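PDB 3K1T: glutamate--cysteine ligase GshA from Methylobacillus flagellatus KT, which probably acts as a ligase that joins glutamate to cysteine, forming gamma-glutamylcysteine, the precursor of glutathione. Local coordinates for residues A46-R51 with I346-H351; I101-T106 with N177-G182; H246-E251 with V302-R307; V274-F279 with Y332-L337. One frame throughout, in Å; residues are numbered along the deposited sequence. Where two conformers were deposited one is given.

Overall arrangement
Interaction 1 lies nearest the middle of the chain, about 7 Å from its centre, and pairs strands 45-52 and 340-349 of an antiparallel sheet. The other three contacts are nested along the chain inside the loop it closes. Interaction 2 closes first, at the ends of two parallel strands of a separate mixed sheet, with its centre about 19 Å from that of interaction 1. Interactions 3 and 4 alternate along the chain, their centres about 28 Å apart, and both involve loops flanking helix 251-272. Interaction 4 touches interaction 1, where R51 packs on Y332 and T333; its other segment, 274-279, leads into strand 280-285 of a four-stranded sheet. Interaction 3 is peripheral, about 30 Å from the chain centre.

Interaction 1: A46-R51 with I346-H351; sequences ASVDLR and IYMMDH. With SO4 (sulfate ion), chain B.
S47 and Y347 face each other as a non-hydrogen-bonded antiparallel pair, and their side chains rise on the same side of the sheet. From its CB outward, S47 first meets the aromatic ring: CB lies over one face of Y347, 4.0 Å from the ring centroid, in a CH-pi contact. OG then turns to a bound sulfate; with chi1 at 66° it sits between the backbone N and the carbonyl carbon, and it donates to SO4 O2 at 2.8 Å. The same oxygen takes a weak bond from Y347 OH, which also has a weak bond with G68 N. G67, N63 and R359 complete the grip on the anion, probably taken from the crystallisation liquor. On the other face, V48 CG2 meets the selenomethionine M348 at CE, 3.6 Å away, and L50 CD1 packs on I346 CG1 at 3.9 Å. Two hydrogen-bonded pairs flank S47-Y347: M348 N donates to A46 O at 2.9 Å, and I346 N to V48 O at 2.8 Å, each matched by a return bond. This is the regular alternation of pairs in an antiparallel beta-sheet, here between strands 45-52 and 340-349, with helix 398-421 over the face that carries V48 and I346.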
loop_
_atom_site.group_PDB
_atom_site.type_symbol
_atom_site.label_atom_id
_atom_site.label_comp_id
_atom_site.label_asym_id
_atom_site.label_seq_id
_atom_site.Cartn_x
_atom_site.Cartn_y
_atom_site.Cartn_z
ATOM N N ALA A 46 10.594 -10.174 -0.642
ATOM C CA ALA A 46 11.312 -11.028 0.292
ATOM C C ALA A 46 10.349 -11.778 1.187
ATOM O O ALA A 46 9.209 -11.334 1.423
ATOM C CB ALA A 46 12.273 -10.175 1.159
ATOM N N SER A 47 10.820 -12.889 1.732
ATOM C CA SER A 47 10.100 -13.572 2.801
ATOM C C SER A 47 11.053 -13.918 3.928
ATOM O O SER A 47 12.255 -14.197 3.690
ATOM C CB SER A 47 9.377 -14.826 2.311
ATOM O OG SER A 47 10.264 -15.822 1.884
ATOM N N VAL A 48 10.544 -13.864 5.166
ATOM C CA VAL A 48 11.356 -14.191 6.320
ATOM C C VAL A 48 10.614 -15.204 7.186
ATOM O O VAL A 48 9.449 -14.969 7.545
ATOM C CB VAL A 48 11.709 -12.919 7.159
ATOM C CG1 VAL A 48 12.425 -13.301 8.468
ATOM C CG2 VAL A 48 12.570 -11.952 6.336
ATOM N N ASP A 49 11.281 -16.322 7.466
ATOM C CA ASP A 49 10.800 -17.364 8.368
ATOM C C ASP A 49 11.166 -16.975 9.800
ATOM O O ASP A 49 12.345 -16.684 10.076
ATOM C CB ASP A 49 11.489 -18.703 8.115
ATOM C CG ASP A 49 11.151 -19.338 6.757
ATOM O OD1 ASP A 49 10.429 -18.733 5.944
ATOM O OD2 ASP A 49 11.620 -20.489 6.512
ATOM N N LEU A 50 10.172 -17.001 10.703
ATOM C CA LEU A 50 10.406 -16.774 12.113
ATOM C C LEU A 50 10.101 -18.029 12.934
ATOM O O LEU A 50 9.344 -18.894 12.493
ATOM C CB LEU A 50 9.499 -15.657 12.631
ATOM C CG LEU A 50 9.513 -14.295 11.917
ATOM C CD1 LEU A 50 8.425 -13.375 12.571
ATOM C CD2 LEU A 50 10.925 -13.669 11.953
ATOM N N ARG A 51 10.675 -18.080 14.133
ATOM C CA ARG A 51 10.273 -19.021 15.169
ATOM C C ARG A 51 9.980 -18.296 16.479
ATOM O O ARG A 51 10.772 -17.472 16.950
ATOM C CB ARG A 51 11.275 -20.146 15.369
ATOM C CG ARG A 51 11.241 -21.150 14.218
ATOM C CD ARG A 51 12.073 -22.374 14.552
ATOM N NE ARG A 51 11.706 -23.482 13.695
ATOM C CZ ARG A 51 12.142 -24.721 13.844
ATOM N NH1 ARG A 51 13.008 -25.004 14.795
ATOM N NH2 ARG A 51 11.709 -25.680 13.010
ATOM N N ILE A 346 6.745 -14.491 6.821
ATOM C CA ILE A 346 6.256 -13.149 6.624
ATOM C C ILE A 346 6.720 -12.647 5.243
ATOM O O ILE A 346 7.922 -12.687 4.943
ATOM C CB ILE A 346 6.804 -12.177 7.721
ATOM C CG1 ILE A 346 6.589 -12.719 9.153
ATOM C CG2 ILE A 346 6.214 -10.736 7.506
ATOM C CD1 ILE A 346 5.278 -13.147 9.456
ATOM N N TYR A 347 5.774 -12.191 4.425
ATOM C CA TYR A 347 6.033 -11.660 3.069
ATOM C C TYR A 347 6.064 -10.123 3.051
ATOM O O TYR A 347 5.191 -9.447 3.651
ATOM C CB TYR A 347 4.952 -12.169 2.093
ATOM C CG TYR A 347 5.305 -13.477 1.453
ATOM C CD1 TYR A 347 5.677 -14.588 2.236
ATOM C CD2 TYR A 347 5.322 -13.615 0.073
ATOM C CE1 TYR A 347 6.048 -15.779 1.646
ATOM C CE2 TYR A 347 5.668 -14.817 -0.531
ATOM C CZ TYR A 347 6.054 -15.888 0.260
ATOM O OH TYR A 347 6.458 -17.055 -0.336
HETATM N N MSE A 348 7.046 -9.585 2.337
HETATM C CA MSE A 348 7.234 -8.173 2.129
HETATM C C MSE A 348 7.439 -7.865 0.664
HETATM O O MSE A 348 8.024 -8.673 -0.060
HETATM C CB MSE A 348 8.412 -7.657 2.950
HETATM C CG MSE A 348 8.050 -7.620 4.470
HETATM SE SE MSE A 348 9.595 -7.889 5.625
HETATM C CE MSE A 348 10.006 -9.704 5.079
HETATM N N MSE A 349 6.921 -6.720 0.237
HETATM C CA MSE A 349 7.265 -6.110 -1.049
HETATM C C MSE A 349 7.680 -4.674 -0.782
HETATM O O MSE A 349 7.061 -3.976 0.048
HETATM C CB MSE A 349 6.091 -6.229 -2.032
HETATM C CG MSE A 349 5.698 -7.674 -2.229
HETATM SE SE MSE A 349 4.424 -7.897 -3.729
HETATM C CE MSE A 349 5.788 -7.905 -5.097
ATOM N N ASP A 350 8.775 -4.246 -1.395
ATOM C CA ASP A 350 9.478 -3.033 -0.939
ATOM C C ASP A 350 9.664 -3.216 0.582
ATOM O O ASP A 350 9.944 -4.347 1.032
ATOM C CB ASP A 350 8.742 -1.730 -1.326
ATOM C CG ASP A 350 9.567 -0.475 -1.011
ATOM O OD1 ASP A 350 10.701 -0.416 -1.443
ATOM O OD2 ASP A 350 9.108 0.423 -0.310
ATOM N N HIS A 351 9.475 -2.181 1.404
ATOM C CA HIS A 351 9.676 -2.385 2.859
ATOM C C HIS A 351 8.351 -2.580 3.617
ATOM O O HIS A 351 8.282 -2.312 4.818
ATOM C CB HIS A 351 10.506 -1.252 3.465
ATOM C CG HIS A 351 9.960 0.134 3.218
ATOM N ND1 HIS A 351 10.591 1.046 2.386
ATOM C CD2 HIS A 351 8.857 0.761 3.701
ATOM C CE1 HIS A 351 9.899 2.177 2.386
ATOM N NE2 HIS A 351 8.850 2.036 3.180
HETATM S S SO4 B . 9.386 -19.070 0.652
HETATM O O1 SO4 B . 8.418 -19.955 1.256
HETATM O O2 SO4 B . 8.690 -17.828 0.781
HETATM O O3 SO4 B . 10.626 -19.026 1.394
HETATM O O4 SO4 B . 9.622 -19.429 -0.764
#

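Interaction 2: I101-T106 with N177-G182; sequences IPENHT and NNDLSG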
loop_
_atom_site.group_PDB
_atom_site.type_symbol
_atom_site.label_atom_id
_atom_site.label_comp_id
_atom_site.label_asym_id
_atom_site.label_seq_id
_atom_site.Cartn_x
_atom_site.Cartn_y
_atom_site.Cartn_z
ATOM N N ILE A 101 11.959 -14.643 -14.524
ATOM C CA ILE A 101 12.678 -15.917 -14.620
ATOM C C ILE A 101 12.371 -16.813 -13.396
ATOM O O ILE A 101 12.747 -16.498 -12.287
ATOM C CB ILE A 101 14.216 -15.706 -14.767
ATOM C CG1 ILE A 101 14.498 -14.803 -15.996
ATOM C CG2 ILE A 101 14.931 -17.061 -14.875
ATOM C CD1 ILE A 101 15.945 -14.536 -16.299
ATOM N N PRO A 102 11.708 -17.951 -13.614
ATOM C CA PRO A 102 11.323 -18.860 -12.532
ATOM C C PRO A 102 12.438 -19.837 -12.189
ATOM O O PRO A 102 13.406 -19.961 -12.955
ATOM C CB PRO A 102 10.132 -19.589 -13.119
ATOM C CG PRO A 102 10.494 -19.707 -14.573
ATOM C CD PRO A 102 11.251 -18.450 -14.919
ATOM N N GLU A 103 12.304 -20.507 -11.053
ATOM C CA GLU A 103 13.125 -21.679 -10.751
ATOM C C GLU A 103 12.964 -22.668 -11.927
ATOM O O GLU A 103 11.962 -22.624 -12.664
ATOM C CB GLU A 103 12.692 -22.335 -9.440
ATOM C CG GLU A 103 13.123 -21.630 -8.141
ATOM C CD GLU A 103 14.656 -21.660 -7.899
ATOM O OE1 GLU A 103 15.363 -22.445 -8.582
ATOM O OE2 GLU A 103 15.153 -20.877 -7.043
ATOM N N ASN A 104 13.971 -23.513 -12.145
ATOM C CA ASN A 104 13.926 -24.478 -13.257
ATOM C C ASN A 104 12.863 -25.603 -13.108
ATOM O O ASN A 104 12.596 -26.341 -14.074
ATOM C CB ASN A 104 15.321 -25.071 -13.535
ATOM C CG ASN A 104 16.279 -24.080 -14.231
ATOM O OD1 ASN A 104 15.904 -22.968 -14.598
ATOM N ND2 ASN A 104 17.523 -24.520 -14.451
ATOM N N HIS A 105 12.209 -25.679 -11.947
ATOM C CA HIS A 105 11.051 -26.580 -11.704
ATOM C C HIS A 105 9.855 -26.454 -12.670
ATOM O O HIS A 105 9.171 -25.410 -12.747
ATOM C CB HIS A 105 10.499 -26.398 -10.285
ATOM C CG HIS A 105 11.536 -26.479 -9.215
ATOM N ND1 HIS A 105 12.523 -27.445 -9.210
ATOM C CD2 HIS A 105 11.742 -25.717 -8.114
ATOM C CE1 HIS A 105 13.305 -27.262 -8.161
ATOM N NE2 HIS A 105 12.858 -26.217 -7.484
ATOM N N THR A 106 9.575 -27.532 -13.392
ATOM C CA THR A 106 8.388 -27.585 -14.238
ATOM C C THR A 106 7.352 -28.634 -13.755
ATOM O O THR A 106 6.253 -28.714 -14.312
ATOM C CB THR A 106 8.787 -27.856 -15.706
ATOM O OG1 THR A 106 9.517 -29.091 -15.777
ATOM C CG2 THR A 106 9.663 -26.716 -16.249
ATOM N N ASN A 177 12.884 -15.019 -9.906
ATOM C CA ASN A 177 12.227 -15.866 -8.910
ATOM C C ASN A 177 12.976 -17.209 -8.811
ATOM O O ASN A 177 12.405 -18.236 -8.468
ATOM C CB ASN A 177 10.749 -16.061 -9.240
ATOM C CG ASN A 177 9.944 -16.555 -8.064
ATOM O OD1 ASN A 177 9.377 -17.660 -8.100
ATOM N ND2 ASN A 177 9.898 -15.742 -6.998
ATOM N N ASN A 178 14.274 -17.152 -9.116
ATOM C CA ASN A 178 15.205 -18.294 -9.165
ATOM C C ASN A 178 16.429 -17.791 -8.371
ATOM O O ASN A 178 16.993 -16.742 -8.712
ATOM C CB ASN A 178 15.567 -18.540 -10.626
ATOM C CG ASN A 178 16.544 -19.683 -10.831
ATOM O OD1 ASN A 178 17.497 -19.871 -10.047
ATOM N ND2 ASN A 178 16.309 -20.467 -11.887
ATOM N N ASP A 179 16.797 -18.471 -7.296
ATOM C CA ASP A 179 17.815 -17.938 -6.415
ATOM C C ASP A 179 19.254 -18.090 -6.953
ATOM O O ASP A 179 20.192 -17.557 -6.356
ATOM C CB ASP A 179 17.684 -18.501 -4.978
ATOM C CG ASP A 179 18.064 -19.945 -4.857
ATOM O OD1 ASP A 179 18.668 -20.539 -5.776
ATOM O OD2 ASP A 179 17.724 -20.496 -3.804
ATOM N N LEU A 180 19.433 -18.778 -8.077
ATOM C CA LEU A 180 20.754 -18.885 -8.728
ATOM C C LEU A 180 21.856 -19.392 -7.737
ATOM O O LEU A 180 23.052 -19.088 -7.890
ATOM C CB LEU A 180 21.147 -17.561 -9.394
ATOM C CG LEU A 180 20.185 -16.975 -10.470
ATOM C CD1 LEU A 180 20.690 -15.709 -11.102
ATOM C CD2 LEU A 180 19.855 -18.013 -11.557
ATOM N N SER A 181 21.450 -20.221 -6.781
ATOM C CA SER A 181 22.378 -20.731 -5.765
ATOM C C SER A 181 23.424 -21.694 -6.359
ATOM O O SER A 181 24.490 -21.912 -5.769
ATOM C CB SER A 181 21.609 -21.415 -4.640
ATOM O OG SER A 181 20.832 -22.477 -5.155
ATOM N N GLY A 182 23.097 -22.271 -7.517
ATOM C CA GLY A 182 24.025 -23.055 -8.303
ATOM C C GLY A 182 25.030 -22.255 -9.124
ATOM O O GLY A 182 25.866 -22.853 -9.805
HETATM O O HOH W 1 18.008 -22.365 -7.949
#
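E103 and N178 form the middle of this contact, their side chains crossing at about a right angle with carboxylate and amide planes stacked 28° apart. Three hydrogen bonds join the segments. N177 N donates to I101 O at 2.8 Å; N178 ND2 reaches P102 O at 3.1 Å, with the acceptor close to its amide plane; and D179 N meets E103 OE2 at 2.9 Å from above the carboxylate plane. The bend of E103 at chi2 (-67°) carries CD back over the N178 backbone, where OE2 can accept this bond. Like charges also come close, E103 OE2 lying 3.8 Å from D179 OD1. A water that donates to E103 OE1 and also lies within bonding distance of D179 OD1 sits between the acids, so that it and several N-H and O-H donors surround the two carboxylates. Within 177-182, N178 OD1 accepts from L180 N at 3.0 Å, while S181 N and OG both reach D179 OD1 from one face of its carboxylate. The buried amide of N177 is held by Y111, N114, Y45 and P66. Successive Asx turns at N178 and D179 thus shape the loop leaving the C-terminal end of parallel strand 173-177, beside strand 97-102.

Interaction 3: H246-E251 with V302-R307; sequences HARLGE and VRDLNR. With GOL (glycerol), chain I.
R248 bends at chi3 (68°), which turns NE toward E251, whereas E251 has CG anti to its backbone N (chi1 -178°) and runs extended to CD, its carboxylate reaching the backbone of D304. R248 grips the carboxylate side-on: NE donates to E251 OE1 and NH2 to the syn lone pair of E251 OE2, both at 2.9 Å. D304 N adds a long but nearly straight bond to E251 OE1 at 3.3 Å, arriving from above the carboxylate plane, on the face opposite that used by R248 NE. D304 OD1 lies over one face of the guanidinium, toward its rim, with the two planes only 16° apart; it is 3.5 Å from R248 NH1, a purely electrostatic pairing in which no N-H points at the oxygen. R303 CB and CG pack against E251 OE2, while its guanidinium pairs with D300 and E252. Glycerol, probably from the crystallisation liquor, donates through O2 to A247 O at 2.7 Å. A water joins glycerol O3, E251 OE1 and L305 N. With E251 opening helix 251-272 and N306 at the N-cap of helix 307-314, this is a surface salt-bridge network tying together two loops that lead into helices.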
loop_
_atom_site.group_PDB
_atom_site.type_symbol
_atom_site.label_atom_id
_atom_site.label_comp_id
_atom_site.label_asym_id
_atom_site.label_seq_id
_atom_site.Cartn_x
_atom_site.Cartn_y
_atom_site.Cartn_z
ATOM N N HIS A 246 35.240 -36.128 5.337
ATOM C CA HIS A 246 35.707 -37.533 5.236
ATOM C C HIS A 246 36.973 -37.835 6.019
ATOM O O HIS A 246 37.491 -38.946 5.951
ATOM C CB HIS A 246 35.856 -37.948 3.777
ATOM C CG HIS A 246 34.553 -37.969 3.051
ATOM N ND1 HIS A 246 33.587 -38.932 3.292
ATOM C CD2 HIS A 246 34.026 -37.121 2.137
ATOM C CE1 HIS A 246 32.528 -38.677 2.539
ATOM N NE2 HIS A 246 32.764 -37.582 1.839
ATOM N N ALA A 247 37.468 -36.871 6.782
ATOM C CA ALA A 247 38.587 -37.116 7.675
ATOM C C ALA A 247 38.234 -36.546 9.050
ATOM O O ALA A 247 37.169 -35.950 9.218
ATOM C CB ALA A 247 39.852 -36.466 7.131
ATOM N N ARG A 248 39.129 -36.714 10.015
ATOM C CA ARG A 248 38.877 -36.237 11.369
ATOM C C ARG A 248 39.823 -35.104 11.807
ATOM O O ARG A 248 39.838 -34.701 12.972
ATOM C CB ARG A 248 38.910 -37.435 12.308
ATOM C CG ARG A 248 37.904 -38.524 11.838
ATOM C CD ARG A 248 37.891 -39.731 12.708
ATOM N NE ARG A 248 37.350 -39.427 14.025
ATOM C CZ ARG A 248 37.167 -40.323 14.990
ATOM N NH1 ARG A 248 37.486 -41.601 14.791
ATOM N NH2 ARG A 248 36.664 -39.943 16.158
ATOM N N LEU A 249 40.596 -34.568 10.865
ATOM C CA LEU A 249 41.537 -33.491 11.189
ATOM C C LEU A 249 40.808 -32.292 11.819
ATOM O O LEU A 249 41.344 -31.647 12.732
ATOM C CB LEU A 249 42.281 -33.010 9.935
ATOM C CG LEU A 249 43.221 -34.027 9.274
ATOM C CD1 LEU A 249 43.837 -33.419 8.026
ATOM C CD2 LEU A 249 44.279 -34.514 10.231
ATOM N N GLY A 250 39.606 -31.999 11.303
ATOM C CA GLY A 250 38.810 -30.877 11.757
ATOM C C GLY A 250 37.862 -31.193 12.901
ATOM O O GLY A 250 37.128 -30.334 13.336
ATOM N N GLU A 251 37.895 -32.412 13.404
ATOM C CA GLU A 251 36.922 -32.846 14.396
ATOM C C GLU A 251 36.977 -32.058 15.707
ATOM O O GLU A 251 35.954 -31.568 16.189
ATOM C CB GLU A 251 37.122 -34.317 14.650
ATOM C CG GLU A 251 36.169 -34.925 15.626
ATOM C CD GLU A 251 36.158 -36.431 15.518
ATOM O OE1 GLU A 251 35.823 -36.963 14.429
ATOM O OE2 GLU A 251 36.474 -37.066 16.520
ATOM N N VAL A 302 29.128 -34.310 16.843
ATOM C CA VAL A 302 29.930 -34.071 15.626
ATOM C C VAL A 302 31.173 -34.963 15.495
ATOM O O VAL A 302 31.886 -34.886 14.486
ATOM C CB VAL A 302 30.308 -32.570 15.429
ATOM C CG1 VAL A 302 29.037 -31.717 15.323
ATOM C CG2 VAL A 302 31.240 -32.040 16.515
ATOM N N ARG A 303 31.433 -35.798 16.502
ATOM C CA ARG A 303 32.558 -36.714 16.492
ATOM C C ARG A 303 32.142 -38.044 15.873
ATOM O O ARG A 303 31.030 -38.537 16.081
ATOM C CB ARG A 303 33.063 -36.962 17.908
ATOM C CG ARG A 303 33.670 -35.758 18.555
ATOM C CD ARG A 303 34.147 -36.028 19.964
ATOM N NE ARG A 303 35.022 -34.942 20.410
ATOM C CZ ARG A 303 34.768 -34.096 21.403
ATOM N NH1 ARG A 303 33.669 -34.193 22.155
ATOM N NH2 ARG A 303 35.660 -33.148 21.675
ATOM N N ASP A 304 33.056 -38.606 15.094
ATOM C CA ASP A 304 32.907 -39.963 14.554
ATOM C C ASP A 304 31.604 -40.122 13.768
ATOM O O ASP A 304 30.822 -41.050 14.001
ATOM C CB ASP A 304 33.008 -40.993 15.701
ATOM C CG ASP A 304 33.429 -42.362 15.214
ATOM O OD1 ASP A 304 34.147 -42.447 14.183
ATOM O OD2 ASP A 304 33.033 -43.355 15.854
ATOM N N LEU A 305 31.352 -39.178 12.856
ATOM C CA LEU A 305 30.134 -39.192 12.048
ATOM C C LEU A 305 30.028 -40.470 11.252
ATOM O O LEU A 305 31.044 -41.026 10.799
ATOM C CB LEU A 305 30.160 -38.022 11.053
ATOM C CG LEU A 305 30.170 -36.606 11.603
ATOM C CD1 LEU A 305 30.255 -35.650 10.435
ATOM C CD2 LEU A 305 28.932 -36.350 12.437
ATOM N N ASN A 306 28.813 -40.928 11.010
ATOM C CA ASN A 306 28.660 -42.112 10.160
ATOM C C ASN A 306 28.701 -41.763 8.663
ATOM O O ASN A 306 28.746 -40.571 8.273
ATOM C CB ASN A 306 27.399 -42.896 10.545
ATOM C CG ASN A 306 26.132 -42.129 10.283
ATOM O OD1 ASN A 306 25.992 -41.448 9.264
ATOM N ND2 ASN A 306 25.182 -42.237 11.212
ATOM N N ARG A 307 28.699 -42.799 7.825
ATOM C CA ARG A 307 28.871 -42.639 6.379
ATOM C C ARG A 307 27.874 -41.655 5.787
ATOM O O ARG A 307 28.258 -40.756 5.020
ATOM C CB ARG A 307 28.745 -43.990 5.651
ATOM C CG ARG A 307 29.086 -43.929 4.146
ATOM C CD ARG A 307 28.786 -45.253 3.415
ATOM N NE ARG A 307 27.382 -45.639 3.619
ATOM C CZ ARG A 307 26.323 -45.113 2.983
ATOM N NH1 ARG A 307 26.470 -44.169 2.048
ATOM N NH2 ARG A 307 25.094 -45.541 3.288
HETATM C C1 GOL I . 35.418 -32.420 10.392
HETATM O O1 GOL I . 36.723 -32.579 9.827
HETATM C C2 GOL I . 35.019 -33.738 11.048
HETATM O O2 GOL I . 34.859 -34.734 10.061
HETATM C C3 GOL I . 33.725 -33.618 11.861
HETATM O O3 GOL I . 33.612 -34.743 12.694
HETATM O O HOH W 2 33.865 -37.637 12.052
#

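Interaction 4: V274-F279 with Y332-L337; sequences VKQEPF and YTFEHL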
loop_
_atom_site.group_PDB
_atom_site.type_symbol
_atom_site.label_atom_id
_atom_site.label_comp_id
_atom_site.label_asym_id
_atom_site.label_seq_id
_atom_site.Cartn_x
_atom_site.Cartn_y
_atom_site.Cartn_z
ATOM N N VAL A 274 14.413 -21.623 31.056
ATOM C CA VAL A 274 14.069 -22.506 29.963
ATOM C C VAL A 274 14.547 -23.924 30.267
ATOM O O VAL A 274 15.709 -24.124 30.598
ATOM C CB VAL A 274 14.732 -22.004 28.637
ATOM C CG1 VAL A 274 14.506 -22.976 27.508
ATOM C CG2 VAL A 274 14.229 -20.580 28.281
ATOM N N LYS A 275 13.667 -24.901 30.119
ATOM C CA LYS A 275 14.011 -26.288 30.420
ATOM C C LYS A 275 14.296 -27.165 29.224
ATOM O O LYS A 275 14.752 -28.276 29.397
ATOM C CB LYS A 275 12.925 -26.929 31.279
ATOM C CG LYS A 275 12.752 -26.199 32.626
ATOM C CD LYS A 275 14.014 -26.272 33.502
ATOM C CE LYS A 275 13.952 -25.219 34.588
ATOM N NZ LYS A 275 15.048 -25.369 35.575
ATOM N N GLN A 276 14.030 -26.682 28.017
ATOM C CA GLN A 276 14.360 -27.461 26.825
ATOM C C GLN A 276 15.878 -27.537 26.624
ATOM O O GLN A 276 16.619 -26.696 27.085
ATOM C CB GLN A 276 13.693 -26.896 25.564
ATOM C CG GLN A 276 12.219 -27.234 25.431
ATOM C CD GLN A 276 11.347 -26.253 26.186
ATOM O OE1 GLN A 276 11.801 -25.194 26.588
ATOM N NE2 GLN A 276 10.090 -26.580 26.335
ATOM N N GLU A 277 16.320 -28.587 25.928
ATOM C CA GLU A 277 17.740 -28.797 25.616
ATOM C C GLU A 277 18.229 -27.796 24.565
ATOM O O GLU A 277 17.574 -27.628 23.540
ATOM C CB GLU A 277 17.954 -30.189 25.029
ATOM C CG GLU A 277 17.519 -31.375 25.886
ATOM C CD GLU A 277 17.998 -32.681 25.276
ATOM O OE1 GLU A 277 19.225 -32.911 25.271
ATOM O OE2 GLU A 277 17.159 -33.454 24.767
ATOM N N PRO A 278 19.374 -27.134 24.802
ATOM C CA PRO A 278 19.971 -26.338 23.728
ATOM C C PRO A 278 20.307 -27.221 22.529
ATOM O O PRO A 278 20.655 -28.384 22.708
ATOM C CB PRO A 278 21.256 -25.787 24.348
ATOM C CG PRO A 278 21.057 -25.867 25.828
ATOM C CD PRO A 278 20.116 -27.005 26.068
ATOM N N PHE A 279 20.178 -26.664 21.323
ATOM C CA PHE A 279 20.591 -27.349 20.112
ATOM C C PHE A 279 21.257 -26.380 19.190
ATOM O O PHE A 279 21.023 -25.175 19.269
ATOM C CB PHE A 279 19.448 -28.155 19.429
ATOM C CG PHE A 279 18.421 -27.341 18.674
ATOM C CD1 PHE A 279 17.391 -26.668 19.357
ATOM C CD2 PHE A 279 18.451 -27.284 17.274
ATOM C CE1 PHE A 279 16.380 -25.939 18.634
ATOM C CE2 PHE A 279 17.456 -26.593 16.547
ATOM C CZ PHE A 279 16.426 -25.893 17.234
ATOM N N TYR A 332 13.486 -22.911 19.059
ATOM C CA TYR A 332 12.295 -23.763 19.088
ATOM C C TYR A 332 11.115 -23.001 18.535
ATOM O O TYR A 332 11.050 -21.755 18.642
ATOM C CB TYR A 332 11.978 -24.197 20.529
ATOM C CG TYR A 332 12.903 -25.280 21.019
ATOM C CD1 TYR A 332 12.614 -26.615 20.788
ATOM C CD2 TYR A 332 14.063 -24.959 21.718
ATOM C CE1 TYR A 332 13.471 -27.626 21.214
ATOM C CE2 TYR A 332 14.938 -25.960 22.154
ATOM C CZ TYR A 332 14.640 -27.296 21.887
ATOM O OH TYR A 332 15.488 -28.303 22.323
ATOM N N THR A 333 10.180 -23.728 17.920
ATOM C CA THR A 333 8.840 -23.190 17.732
ATOM C C THR A 333 7.860 -24.017 18.565
ATOM O O THR A 333 7.835 -25.247 18.450
ATOM C CB THR A 333 8.340 -23.164 16.276
ATOM O OG1 THR A 333 6.907 -22.876 16.266
ATOM C CG2 THR A 333 8.626 -24.511 15.524
ATOM N N PHE A 334 7.051 -23.345 19.393
ATOM C CA PHE A 334 6.015 -24.034 20.171
ATOM C C PHE A 334 4.620 -23.728 19.657
ATOM O O PHE A 334 3.640 -24.123 20.273
ATOM C CB PHE A 334 6.133 -23.721 21.667
ATOM C CG PHE A 334 7.434 -24.159 22.244
ATOM C CD1 PHE A 334 7.773 -25.495 22.257
ATOM C CD2 PHE A 334 8.358 -23.244 22.672
ATOM C CE1 PHE A 334 9.004 -25.919 22.759
ATOM C CE2 PHE A 334 9.583 -23.656 23.180
ATOM C CZ PHE A 334 9.904 -25.005 23.218
ATOM N N GLU A 335 4.510 -23.085 18.499
ATOM C CA GLU A 335 3.185 -22.892 17.912
ATOM C C GLU A 335 2.705 -24.231 17.324
ATOM O O GLU A 335 3.485 -24.934 16.672
ATOM C CB GLU A 335 3.222 -21.813 16.835
ATOM C CG GLU A 335 3.623 -20.450 17.358
ATOM C CD GLU A 335 3.348 -19.334 16.334
ATOM O OE1 GLU A 335 2.163 -18.981 16.141
ATOM O OE2 GLU A 335 4.309 -18.855 15.701
ATOM N N HIS A 336 1.455 -24.582 17.587
ATOM C CA HIS A 336 0.854 -25.786 17.064
ATOM C C HIS A 336 -0.545 -25.493 16.521
ATOM O O HIS A 336 -1.345 -24.765 17.135
ATOM C CB HIS A 336 0.665 -26.833 18.158
ATOM C CG HIS A 336 1.910 -27.533 18.585
ATOM N ND1 HIS A 336 2.895 -26.919 19.333
ATOM C CD2 HIS A 336 2.316 -28.814 18.392
ATOM C CE1 HIS A 336 3.850 -27.803 19.596
ATOM N NE2 HIS A 336 3.534 -28.954 19.020
ATOM N N LEU A 337 -0.861 -26.135 15.407
ATOM C CA LEU A 337 -2.236 -26.254 14.936
ATOM C C LEU A 337 -2.685 -27.651 15.316
ATOM O O LEU A 337 -2.343 -28.641 14.666
ATOM C CB LEU A 337 -2.323 -26.035 13.413
ATOM C CG LEU A 337 -3.749 -25.966 12.840
ATOM C CD1 LEU A 337 -4.386 -24.602 13.186
ATOM C CD2 LEU A 337 -3.693 -26.230 11.275
#
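Y332 reaches E277 with its hydroxyl, donating to the backbone carbonyl O in a very short bond (2.5 Å), in the carbonyl plane and on a lone pair. The acceptor also lies at the edge of the tyrosine ring, close to its plane. Both ring faces are contacted from segment 274-279. On one, F279 makes a T-shaped stack: its edge points at the Y332 face, centroids 5.1 Å apart and planes at 73°, with CE1 over the ring centre. On the opposite face, Q276 CB makes an off-centre CH-pi contact 4.2 Å from the centroid. In one of two deposited conformers, the Q276 chain bends at chi2 (85°) and its amide meets F334 tip to tip, a tentative approach that puts NE2 3.5 Å from F334 CZ. Further out, the chain around F334 is held by an ST turn, E335 N donating to T333 OG1 at 3.3 Å, and by H336 ND1, which donates to F334 O. Y332 also packs on Y269 of helix 251-272, and F279 shares a backbone bond with G330. The contact thus joins the loop between helix 251-272 and strand 280-285 to the segment entering strand 335-337, which is paired with strands 340-349 and 6-7, with strand 45-52 close by.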